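Local atomic coordinates of DUF1254 domain-containing protein (Vibrio parahaemolyticus, PDB entry 3U07), a protein that is of unknown function but bears a signal sequence and combines DUF1254 and DUF1214 family regions, consistent with export from the cytoplasm. Residues P95-E105 / T131-A139; D81-A92 / S159-A170. The protein carries 2 engineered substitutions. All coordinates share one frame; numbering follows the deposited sequence.

Interaction 1: P95-E105 / T131-A139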
loop_
_atom_site.group_PDB
_atom_site.type_symbol
_atom_site.label_atom_id
_atom_site.label_comp_id
_atom_site.label_asym_id
_atom_site.label_seq_id
_atom_site.Cartn_x
_atom_site.Cartn_y
_atom_site.Cartn_z
ATOM N N PRO A 95 6.079 -23.198 -2.781
ATOM C CA PRO A 95 5.075 -22.207 -3.177
ATOM C C PRO A 95 3.903 -22.167 -2.209
ATOM O O PRO A 95 3.690 -23.099 -1.425
ATOM C CB PRO A 95 4.647 -22.682 -4.561
ATOM C CG PRO A 95 5.891 -23.321 -5.096
ATOM C CD PRO A 95 6.362 -24.118 -3.897
ATOM N N VAL A 96 3.137 -21.085 -2.280
ATOM C CA VAL A 96 1.977 -20.901 -1.422
ATOM C C VAL A 96 0.826 -20.431 -2.294
ATOM O O VAL A 96 1.004 -19.629 -3.214
ATOM C CB VAL A 96 2.259 -19.859 -0.317
ATOM C CG1 VAL A 96 2.635 -18.533 -0.942
ATOM C CG2 VAL A 96 1.044 -19.696 0.575
ATOM N N ILE A 97 -0.358 -20.943 -1.998
ATOM C CA ILE A 97 -1.539 -20.607 -2.763
ATOM C C ILE A 97 -2.561 -19.846 -1.932
ATOM O O ILE A 97 -2.952 -20.272 -0.846
ATOM C CB ILE A 97 -2.178 -21.899 -3.333
ATOM C CG1 ILE A 97 -1.221 -22.524 -4.353
ATOM C CG2 ILE A 97 -3.530 -21.595 -3.958
ATOM C CD1 ILE A 97 -1.557 -23.957 -4.714
ATOM N N VAL A 98 -2.968 -18.696 -2.446
ATOM C CA VAL A 98 -3.967 -17.884 -1.781
ATOM C C VAL A 98 -5.269 -18.153 -2.514
ATOM O O VAL A 98 -5.351 -18.001 -3.738
ATOM C CB VAL A 98 -3.610 -16.386 -1.857
ATOM C CG1 VAL A 98 -4.724 -15.551 -1.228
ATOM C CG2 VAL A 98 -2.285 -16.138 -1.132
ATOM N N SER A 99 -6.277 -18.589 -1.767
ATOM C CA SER A 99 -7.577 -18.892 -2.347
ATOM C C SER A 99 -8.531 -17.723 -2.159
ATOM O O SER A 99 -8.693 -17.204 -1.053
ATOM C CB SER A 99 -8.181 -20.143 -1.697
ATOM O OG SER A 99 -7.344 -21.272 -1.862
ATOM N N VAL A 100 -9.153 -17.313 -3.260
ATOM C CA VAL A 100 -10.113 -16.221 -3.259
ATOM C C VAL A 100 -11.379 -16.715 -3.954
ATOM O O VAL A 100 -11.336 -17.139 -5.112
ATOM C CB VAL A 100 -9.553 -14.989 -4.011
ATOM C CG1 VAL A 100 -10.624 -13.918 -4.135
ATOM C CG2 VAL A 100 -8.351 -14.431 -3.257
ATOM N N PRO A 101 -12.522 -16.676 -3.250
ATOM C CA PRO A 101 -13.819 -17.118 -3.778
ATOM C C PRO A 101 -14.392 -16.144 -4.797
ATOM O O PRO A 101 -14.043 -14.966 -4.787
ATOM C CB PRO A 101 -14.694 -17.164 -2.531
ATOM C CG PRO A 101 -14.170 -15.994 -1.731
ATOM C CD PRO A 101 -12.663 -16.186 -1.864
ATOM N N ASP A 102 -15.254 -16.633 -5.685
ATOM C CA ASP A 102 -15.900 -15.734 -6.630
ATOM C C ASP A 102 -16.725 -14.808 -5.724
ATOM O O ASP A 102 -17.342 -15.262 -4.751
ATOM C CB ASP A 102 -16.816 -16.501 -7.595
ATOM C CG ASP A 102 -16.036 -17.281 -8.655
ATOM O OD1 ASP A 102 -14.808 -17.075 -8.770
ATOM O OD2 ASP A 102 -16.651 -18.092 -9.379
HETATM N N MSE A 103 -16.715 -13.515 -6.023
HETATM C CA MSE A 103 -17.432 -12.534 -5.210
HETATM C C MSE A 103 -18.748 -12.151 -5.866
HETATM O O MSE A 103 -19.004 -12.515 -7.016
HETATM C CB MSE A 103 -16.567 -11.283 -5.029
HETATM C CG MSE A 103 -16.346 -10.839 -3.583
HETATM SE SE MSE A 103 -14.954 -11.840 -2.677
HETATM C CE MSE A 103 -13.552 -11.612 -3.972
ATOM N N ASP A 104 -19.579 -11.411 -5.137
ATOM C CA ASP A 104 -20.868 -10.987 -5.670
ATOM C C ASP A 104 -20.728 -9.776 -6.576
ATOM O O ASP A 104 -19.885 -8.906 -6.349
ATOM C CB ASP A 104 -21.865 -10.723 -4.531
ATOM C CG ASP A 104 -21.334 -9.762 -3.473
ATOM O OD1 ASP A 104 -20.099 -9.630 -3.311
ATOM O OD2 ASP A 104 -22.174 -9.152 -2.778
ATOM N N GLU A 105 -21.547 -9.737 -7.621
ATOM C CA GLU A 105 -21.504 -8.651 -8.591
ATOM C C GLU A 105 -21.496 -7.261 -7.973
ATOM O O GLU A 105 -22.281 -6.964 -7.068
ATOM C CB GLU A 105 -22.682 -8.758 -9.562
ATOM C CG GLU A 105 -22.642 -7.714 -10.662
ATOM C CD GLU A 105 -23.749 -7.893 -11.677
ATOM O OE1 GLU A 105 -24.756 -7.156 -11.605
ATOM O OE2 GLU A 105 -23.607 -8.782 -12.543
ATOM N N THR A 131 -16.143 -10.333 -10.723
ATOM C CA THR A 131 -16.453 -11.226 -9.613
ATOM C C THR A 131 -15.533 -12.445 -9.508
ATOM O O THR A 131 -15.547 -13.153 -8.498
ATOM C CB THR A 131 -17.883 -11.776 -9.745
ATOM O OG1 THR A 131 -17.999 -12.488 -10.986
ATOM C CG2 THR A 131 -18.907 -10.646 -9.713
ATOM N N LYS A 132 -14.740 -12.685 -10.545
ATOM C CA LYS A 132 -13.875 -13.863 -10.600
ATOM C C LYS A 132 -12.668 -13.904 -9.669
ATOM O O LYS A 132 -11.710 -13.149 -9.836
ATOM C CB LYS A 132 -13.413 -14.088 -12.050
ATOM C CG LYS A 132 -13.045 -15.531 -12.360
ATOM C CD LYS A 132 -14.285 -16.396 -12.224
ATOM C CE LYS A 132 -13.961 -17.872 -12.082
ATOM N NZ LYS A 132 -15.159 -18.637 -11.609
ATOM N N GLY A 133 -12.737 -14.799 -8.688
ATOM C CA GLY A 133 -11.645 -14.976 -7.752
ATOM C C GLY A 133 -10.779 -16.083 -8.325
ATOM O O GLY A 133 -10.611 -16.156 -9.548
ATOM N N GLY A 134 -10.228 -16.945 -7.471
ATOM C CA GLY A 134 -9.404 -18.029 -7.979
ATOM C C GLY A 134 -8.343 -18.542 -7.027
ATOM O O GLY A 134 -8.290 -18.151 -5.860
ATOM N N GLN A 135 -7.505 -19.443 -7.533
ATOM C CA GLN A 135 -6.417 -20.021 -6.754
ATOM C C GLN A 135 -5.152 -19.345 -7.271
ATOM O O GLN A 135 -4.719 -19.602 -8.389
ATOM C CB GLN A 135 -6.341 -21.534 -6.985
ATOM C CG GLN A 135 -7.597 -22.308 -6.595
ATOM C CD GLN A 135 -7.956 -22.166 -5.126
ATOM O OE1 GLN A 135 -7.127 -21.779 -4.302
ATOM N NE2 GLN A 135 -9.193 -22.500 -4.789
ATOM N N PHE A 136 -4.562 -18.480 -6.455
ATOM C CA PHE A 136 -3.377 -17.743 -6.864
ATOM C C PHE A 136 -2.142 -18.279 -6.174
ATOM O O PHE A 136 -2.019 -18.226 -4.953
ATOM C CB PHE A 136 -3.596 -16.255 -6.563
ATOM C CG PHE A 136 -4.849 -15.703 -7.198
ATOM C CD1 PHE A 136 -4.897 -15.459 -8.565
ATOM C CD2 PHE A 136 -5.990 -15.471 -6.437
ATOM C CE1 PHE A 136 -6.066 -14.988 -9.170
ATOM C CE2 PHE A 136 -7.166 -14.999 -7.036
ATOM C CZ PHE A 136 -7.201 -14.758 -8.405
HETATM N N MSE A 137 -1.228 -18.816 -6.972
HETATM C CA MSE A 137 -0.019 -19.394 -6.424
HETATM C C MSE A 137 1.171 -18.457 -6.511
HETATM O O MSE A 137 1.462 -17.900 -7.565
HETATM C CB MSE A 137 0.304 -20.717 -7.141
HETATM C CG MSE A 137 1.440 -21.508 -6.497
HETATM SE SE MSE A 137 1.762 -23.259 -7.327
HETATM C CE MSE A 137 3.084 -22.688 -8.581
ATOM N N PHE A 138 1.844 -18.287 -5.380
ATOM C CA PHE A 138 3.027 -17.452 -5.297
ATOM C C PHE A 138 4.207 -18.394 -5.118
ATOM O O PHE A 138 4.221 -19.213 -4.198
ATOM C CB PHE A 138 2.920 -16.502 -4.101
ATOM C CG PHE A 138 1.789 -15.537 -4.219
ATOM C CD1 PHE A 138 0.479 -15.953 -3.994
ATOM C CD2 PHE A 138 2.023 -14.227 -4.632
ATOM C CE1 PHE A 138 -0.589 -15.078 -4.181
ATOM C CE2 PHE A 138 0.963 -13.339 -4.824
ATOM C CZ PHE A 138 -0.344 -13.767 -4.600
ATOM N N ALA A 139 5.189 -18.284 -6.004
ATOM C CA ALA A 139 6.356 -19.148 -5.929
ATOM C C ALA A 139 7.620 -18.336 -6.066
ATOM O O ALA A 139 7.619 -17.274 -6.700
ATOM C CB ALA A 139 6.294 -20.211 -7.036
#

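Interaction 2: D81-A92 / S159-A170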
loop_
_atom_site.group_PDB
_atom_site.type_symbol
_atom_site.label_atom_id
_atom_site.label_comp_id
_atom_site.label_asym_id
_atom_site.label_seq_id
_atom_site.Cartn_x
_atom_site.Cartn_y
_atom_site.Cartn_z
ATOM N N ASP A 81 -13.813 2.744 3.421
ATOM C CA ASP A 81 -14.329 2.070 2.233
ATOM C C ASP A 81 -14.278 0.544 2.254
ATOM O O ASP A 81 -15.168 -0.113 1.712
ATOM C CB ASP A 81 -13.566 2.529 0.977
ATOM C CG ASP A 81 -13.451 4.040 0.862
ATOM O OD1 ASP A 81 -14.359 4.754 1.337
ATOM O OD2 ASP A 81 -12.455 4.513 0.272
ATOM N N THR A 82 -13.252 -0.024 2.881
ATOM C CA THR A 82 -13.098 -1.473 2.863
ATOM C C THR A 82 -12.692 -2.178 4.153
ATOM O O THR A 82 -12.156 -1.562 5.073
ATOM C CB THR A 82 -12.061 -1.866 1.782
ATOM O OG1 THR A 82 -10.844 -1.136 2.000
ATOM C CG2 THR A 82 -12.582 -1.545 0.387
ATOM N N LEU A 83 -12.965 -3.482 4.201
ATOM C CA LEU A 83 -12.583 -4.334 5.328
ATOM C C LEU A 83 -11.234 -4.894 4.859
ATOM O O LEU A 83 -10.947 -4.871 3.661
ATOM C CB LEU A 83 -13.581 -5.479 5.510
ATOM C CG LEU A 83 -15.052 -5.112 5.698
ATOM C CD1 LEU A 83 -15.881 -6.386 5.682
ATOM C CD2 LEU A 83 -15.248 -4.350 6.998
ATOM N N HIS A 84 -10.412 -5.410 5.763
ATOM C CA HIS A 84 -9.114 -5.905 5.328
ATOM C C HIS A 84 -8.648 -7.224 5.922
ATOM O O HIS A 84 -9.072 -7.632 7.004
ATOM C CB HIS A 84 -8.027 -4.859 5.609
ATOM C CG HIS A 84 -7.522 -4.882 7.020
ATOM N ND1 HIS A 84 -8.143 -4.207 8.049
ATOM C CD2 HIS A 84 -6.492 -5.560 7.585
ATOM C CE1 HIS A 84 -7.519 -4.466 9.185
ATOM N NE2 HIS A 84 -6.514 -5.286 8.932
ATOM N N LEU A 85 -7.760 -7.876 5.179
ATOM C CA LEU A 85 -7.131 -9.122 5.587
ATOM C C LEU A 85 -5.638 -8.882 5.359
ATOM O O LEU A 85 -5.240 -8.368 4.310
ATOM C CB LEU A 85 -7.605 -10.298 4.731
ATOM C CG LEU A 85 -8.921 -10.979 5.105
ATOM C CD1 LEU A 85 -9.106 -12.205 4.224
ATOM C CD2 LEU A 85 -8.907 -11.386 6.575
HETATM N N MSE A 86 -4.816 -9.231 6.342
HETATM C CA MSE A 86 -3.377 -9.030 6.225
HETATM C C MSE A 86 -2.593 -10.258 6.638
HETATM O O MSE A 86 -3.065 -11.087 7.415
HETATM C CB MSE A 86 -2.918 -7.860 7.097
HETATM C CG MSE A 86 -3.473 -6.506 6.707
HETATM SE SE MSE A 86 -2.939 -5.171 7.994
HETATM C CE MSE A 86 -3.457 -6.111 9.594
ATOM N N GLY A 87 -1.380 -10.357 6.113
ATOM C CA GLY A 87 -0.528 -11.472 6.450
ATOM C C GLY A 87 0.788 -11.370 5.720
ATOM O O GLY A 87 1.028 -10.424 4.966
ATOM N N TRP A 88 1.647 -12.351 5.961
ATOM C CA TRP A 88 2.943 -12.421 5.319
ATOM C C TRP A 88 3.107 -13.823 4.763
ATOM O O TRP A 88 2.922 -14.808 5.473
ATOM C CB TRP A 88 4.063 -12.143 6.321
ATOM C CG TRP A 88 4.111 -10.732 6.800
ATOM C CD1 TRP A 88 3.453 -10.203 7.873
ATOM C CD2 TRP A 88 4.855 -9.659 6.212
ATOM N NE1 TRP A 88 3.745 -8.862 7.991
ATOM C CE2 TRP A 88 4.601 -8.503 6.982
ATOM C CE3 TRP A 88 5.710 -9.563 5.106
ATOM C CZ2 TRP A 88 5.177 -7.263 6.685
ATOM C CZ3 TRP A 88 6.285 -8.329 4.811
ATOM C CH2 TRP A 88 6.011 -7.196 5.598
ATOM N N LEU A 89 3.437 -13.903 3.483
ATOM C CA LEU A 89 3.650 -15.176 2.816
ATOM C C LEU A 89 5.130 -15.506 2.916
ATOM O O LEU A 89 5.972 -14.605 2.973
ATOM C CB LEU A 89 3.273 -15.064 1.333
ATOM C CG LEU A 89 1.890 -15.442 0.800
ATOM C CD1 LEU A 89 0.810 -15.227 1.834
ATOM C CD2 LEU A 89 1.631 -14.644 -0.465
ATOM N N ASP A 90 5.446 -16.794 2.957
ATOM C CA ASP A 90 6.838 -17.236 2.980
ATOM C C ASP A 90 6.873 -18.380 1.991
ATOM O O ASP A 90 6.296 -19.436 2.242
ATOM C CB ASP A 90 7.267 -17.728 4.362
ATOM C CG ASP A 90 8.650 -18.369 4.347
ATOM O OD1 ASP A 90 9.430 -18.115 3.404
ATOM O OD2 ASP A 90 8.963 -19.123 5.286
ATOM N N VAL A 91 7.532 -18.161 0.860
ATOM C CA VAL A 91 7.605 -19.182 -0.180
ATOM C C VAL A 91 8.985 -19.841 -0.278
ATOM O O VAL A 91 9.277 -20.541 -1.248
ATOM C CB VAL A 91 7.244 -18.576 -1.555
ATOM C CG1 VAL A 91 5.856 -17.923 -1.490
ATOM C CG2 VAL A 91 8.289 -17.537 -1.961
ATOM N N ALA A 92 9.823 -19.621 0.732
ATOM C CA ALA A 92 11.173 -20.186 0.746
ATOM C C ALA A 92 11.205 -21.704 0.583
ATOM O O ALA A 92 11.896 -22.220 -0.288
ATOM C CB ALA A 92 11.898 -19.800 2.038
ATOM N N SER A 159 11.433 -12.045 -3.485
ATOM C CA SER A 159 11.807 -12.127 -2.075
ATOM C C SER A 159 10.970 -13.294 -1.546
ATOM O O SER A 159 9.816 -13.456 -1.945
ATOM C CB SER A 159 11.480 -10.834 -1.309
ATOM O OG SER A 159 10.083 -10.621 -1.181
ATOM N N ASN A 160 11.539 -14.125 -0.679
ATOM C CA ASN A 160 10.782 -15.262 -0.164
ATOM C C ASN A 160 9.660 -14.822 0.758
ATOM O O ASN A 160 8.666 -15.524 0.914
ATOM C CB ASN A 160 11.700 -16.254 0.546
ATOM C CG ASN A 160 12.650 -16.944 -0.413
ATOM O OD1 ASN A 160 12.296 -17.211 -1.561
ATOM N ND2 ASN A 160 13.857 -17.251 0.058
ATOM N N LEU A 161 9.824 -13.650 1.366
ATOM C CA LEU A 161 8.800 -13.099 2.242
ATOM C C LEU A 161 8.051 -12.049 1.425
ATOM O O LEU A 161 8.669 -11.185 0.795
ATOM C CB LEU A 161 9.437 -12.430 3.466
ATOM C CG LEU A 161 10.237 -13.307 4.431
ATOM C CD1 LEU A 161 10.969 -12.418 5.433
ATOM C CD2 LEU A 161 9.304 -14.275 5.152
ATOM N N VAL A 162 6.727 -12.127 1.407
ATOM C CA VAL A 162 5.954 -11.145 0.660
ATOM C C VAL A 162 4.783 -10.670 1.511
ATOM O O VAL A 162 4.086 -11.472 2.140
ATOM C CB VAL A 162 5.434 -11.719 -0.699
ATOM C CG1 VAL A 162 6.419 -12.738 -1.256
ATOM C CG2 VAL A 162 4.079 -12.329 -0.533
ATOM N N LYS A 163 4.577 -9.360 1.550
ATOM C CA LYS A 163 3.492 -8.809 2.349
ATOM C C LYS A 163 2.176 -8.921 1.588
ATOM O O LYS A 163 2.085 -8.541 0.423
ATOM C CB LYS A 163 3.801 -7.352 2.711
ATOM C CG LYS A 163 2.723 -6.645 3.544
ATOM C CD LYS A 163 3.268 -5.350 4.142
ATOM C CE LYS A 163 2.160 -4.422 4.635
ATOM N NZ LYS A 163 1.045 -5.137 5.320
ATOM N N LEU A 164 1.159 -9.461 2.253
ATOM C CA LEU A 164 -0.147 -9.634 1.635
ATOM C C LEU A 164 -1.211 -8.778 2.303
ATOM O O LEU A 164 -1.282 -8.707 3.529
ATOM C CB LEU A 164 -0.568 -11.106 1.704
ATOM C CG LEU A 164 -1.941 -11.506 1.145
ATOM C CD1 LEU A 164 -1.975 -13.012 0.910
ATOM C CD2 LEU A 164 -3.053 -11.090 2.106
HETATM N N MSE A 165 -2.034 -8.131 1.482
HETATM C CA MSE A 165 -3.128 -7.296 1.971
HETATM C C MSE A 165 -4.344 -7.507 1.083
HETATM O O MSE A 165 -4.259 -7.391 -0.138
HETATM C CB MSE A 165 -2.740 -5.812 1.941
HETATM C CG MSE A 165 -3.914 -4.846 2.132
HETATM SE SE MSE A 165 -4.484 -4.544 3.969
HETATM C CE MSE A 165 -5.522 -2.936 3.666
ATOM N N GLY A 166 -5.471 -7.834 1.704
ATOM C CA GLY A 166 -6.698 -8.026 0.958
ATOM C C GLY A 166 -7.707 -6.990 1.420
ATOM O O GLY A 166 -7.800 -6.696 2.611
ATOM N N ARG A 167 -8.446 -6.414 0.479
ATOM C CA ARG A 167 -9.457 -5.413 0.812
ATOM C C ARG A 167 -10.771 -5.789 0.146
ATOM O O ARG A 167 -10.807 -6.087 -1.047
ATOM C CB ARG A 167 -9.049 -4.021 0.321
ATOM C CG ARG A 167 -7.753 -3.481 0.894
ATOM C CD ARG A 167 -7.444 -2.116 0.299
ATOM N NE ARG A 167 -6.108 -1.645 0.655
ATOM C CZ ARG A 167 -5.665 -0.409 0.438
ATOM N NH1 ARG A 167 -6.456 0.493 -0.133
ATOM N NH2 ARG A 167 -4.430 -0.075 0.790
ATOM N N ILE A 168 -11.845 -5.772 0.927
ATOM C CA ILE A 168 -13.173 -6.083 0.421
ATOM C C ILE A 168 -14.144 -4.964 0.808
ATOM O O ILE A 168 -14.353 -4.696 1.989
ATOM C CB ILE A 168 -13.688 -7.422 0.985
ATOM C CG1 ILE A 168 -12.752 -8.559 0.559
ATOM C CG2 ILE A 168 -15.099 -7.691 0.478
ATOM C CD1 ILE A 168 -13.098 -9.909 1.169
HETATM N N MSE A 169 -14.715 -4.318 -0.205
HETATM C CA MSE A 169 -15.671 -3.227 -0.030
HETATM C C MSE A 169 -16.917 -3.643 0.752
HETATM O O MSE A 169 -17.437 -4.752 0.593
HETATM C CB MSE A 169 -16.110 -2.690 -1.401
HETATM C CG MSE A 169 -17.358 -1.794 -1.376
HETATM SE SE MSE A 169 -18.373 -1.745 -3.056
HETATM C CE MSE A 169 -17.392 -0.368 -3.980
ATOM N N ALA A 170 -17.383 -2.728 1.595
ATOM C CA ALA A 170 -18.579 -2.908 2.412
ATOM C C ALA A 170 -19.101 -1.479 2.571
ATOM O O ALA A 170 -18.437 -0.633 3.174
ATOM C CB ALA A 170 -18.215 -3.495 3.752
#

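Interaction 1: P95-E105 / T131-A139
P95 opens the pairing by setting CG of its ring against CB of A139, 3.7 Å away. V96 and F138 then exchange both backbone bonds, F138 N reaching V96 O at 2.7 Å; with chi1 at 59°, V96 CG1 lies between its own backbone N and carbonyl carbon, a setting that brings it beside F138 CB. On the other face, I97 CG1 slants across M137 CG at 3.6 Å. V98 trades two backbone bonds with F136, while its CG2 branch meets F138 CE1 at 3.6 Å. These alternating pairs are an antiparallel ladder at the centre of a mixed four-stranded sheet, with 187-190 bordering 96-100 and 153-157 bordering 134-140. At the non-hydrogen-bonded pair S99-Q135, S99 OG gives its hydrogen to Q135 OE1 at a short 2.5 Å, striking a lone pair in the amide plane (C=O...O angle 131°); R189 NH2 bonds the same hydroxyl. V100 brings CB to the edge of the F136 ring, which also stacks with F124. G134, the hydrogen-bonded partner of V100, has a phi of 153°, a backbone shape that calls for glycine. Beyond the strands, D102 divides its carboxylate: OD2 takes K132 NZ on the syn side in a salt bridge of 2.7 Å, and OD1 takes G133 N on the anti side. M103 N binds T131 O at 2.8 Å, and the T131 methyl CG2 rests 3.5 Å from E105 CA.

Interaction 2: D81-A92 / S159-A170
L83, L85, G87 and L89 each spend both backbone N and O on the facing strand, paired in turn with I168, G166, L164 and V162. Directions differ: L89 N lies in the carbonyl plane of V162 O, whereas L83 N, 2.9 Å from I168 O, stands 39° above that carbonyl's plane. V91 N adds a ninth good bond, to N160 O at 2.9 Å, but A170 N to D81 O, at 3.4 Å, is weak. This long ladder makes up one edge of an antiparallel four-stranded sheet, 82-90 being outermost, and 161-169 turns its other edge to 109-115 through K163 with M114 and M165 with H112. Along the outer flank of 82-90, backbone bonds join M86 to Q62 and W88 to N59, while N59 OD1 receives D90 N. The carboxylate of D90 closes an Asx turn, OD1 accepting A92 N at 3.1 Å from above its plane and also salt-bridging R205. N160 ND2 is bonded to D225, and D81 OD2 to Y415 and S349. K163 CB makes a CH-pi contact over the W88 six-membered ring, 3.7 Å from its centroid; CG, anti to the backbone N (chi1 179°), lets CD run beside W88 CH2 and CZ2 before the last torsion bends, and W307 adds a cation-pi contact. On the face opposite W88, L89 CD2 and V162 CG2 press together at a tight 3.4 Å.

In the fold
From the N terminus, the chain passes through helix 26-52 before strand 82-90, the first strand of its sheet; after a short turn, 96-100 begins a second sheet. Interaction 1 closes the inner loop, which holds strands 109-115 and 120-125 and helix 126-129; interaction 2 closes the wider one when 161-169 returns to 82-90, so the first lies wholly within the second. The two pairings belong to separate sheets that pack against each other, V96 CG1 on V91 CG1 at 3.3 Å and V98 CG2 on L164 CD1 at 3.7 Å. The strand order of each sheet recurs in the sheets built from 315-319 onward, consistent with related architectures in the DUF1254 and DUF1214 regions.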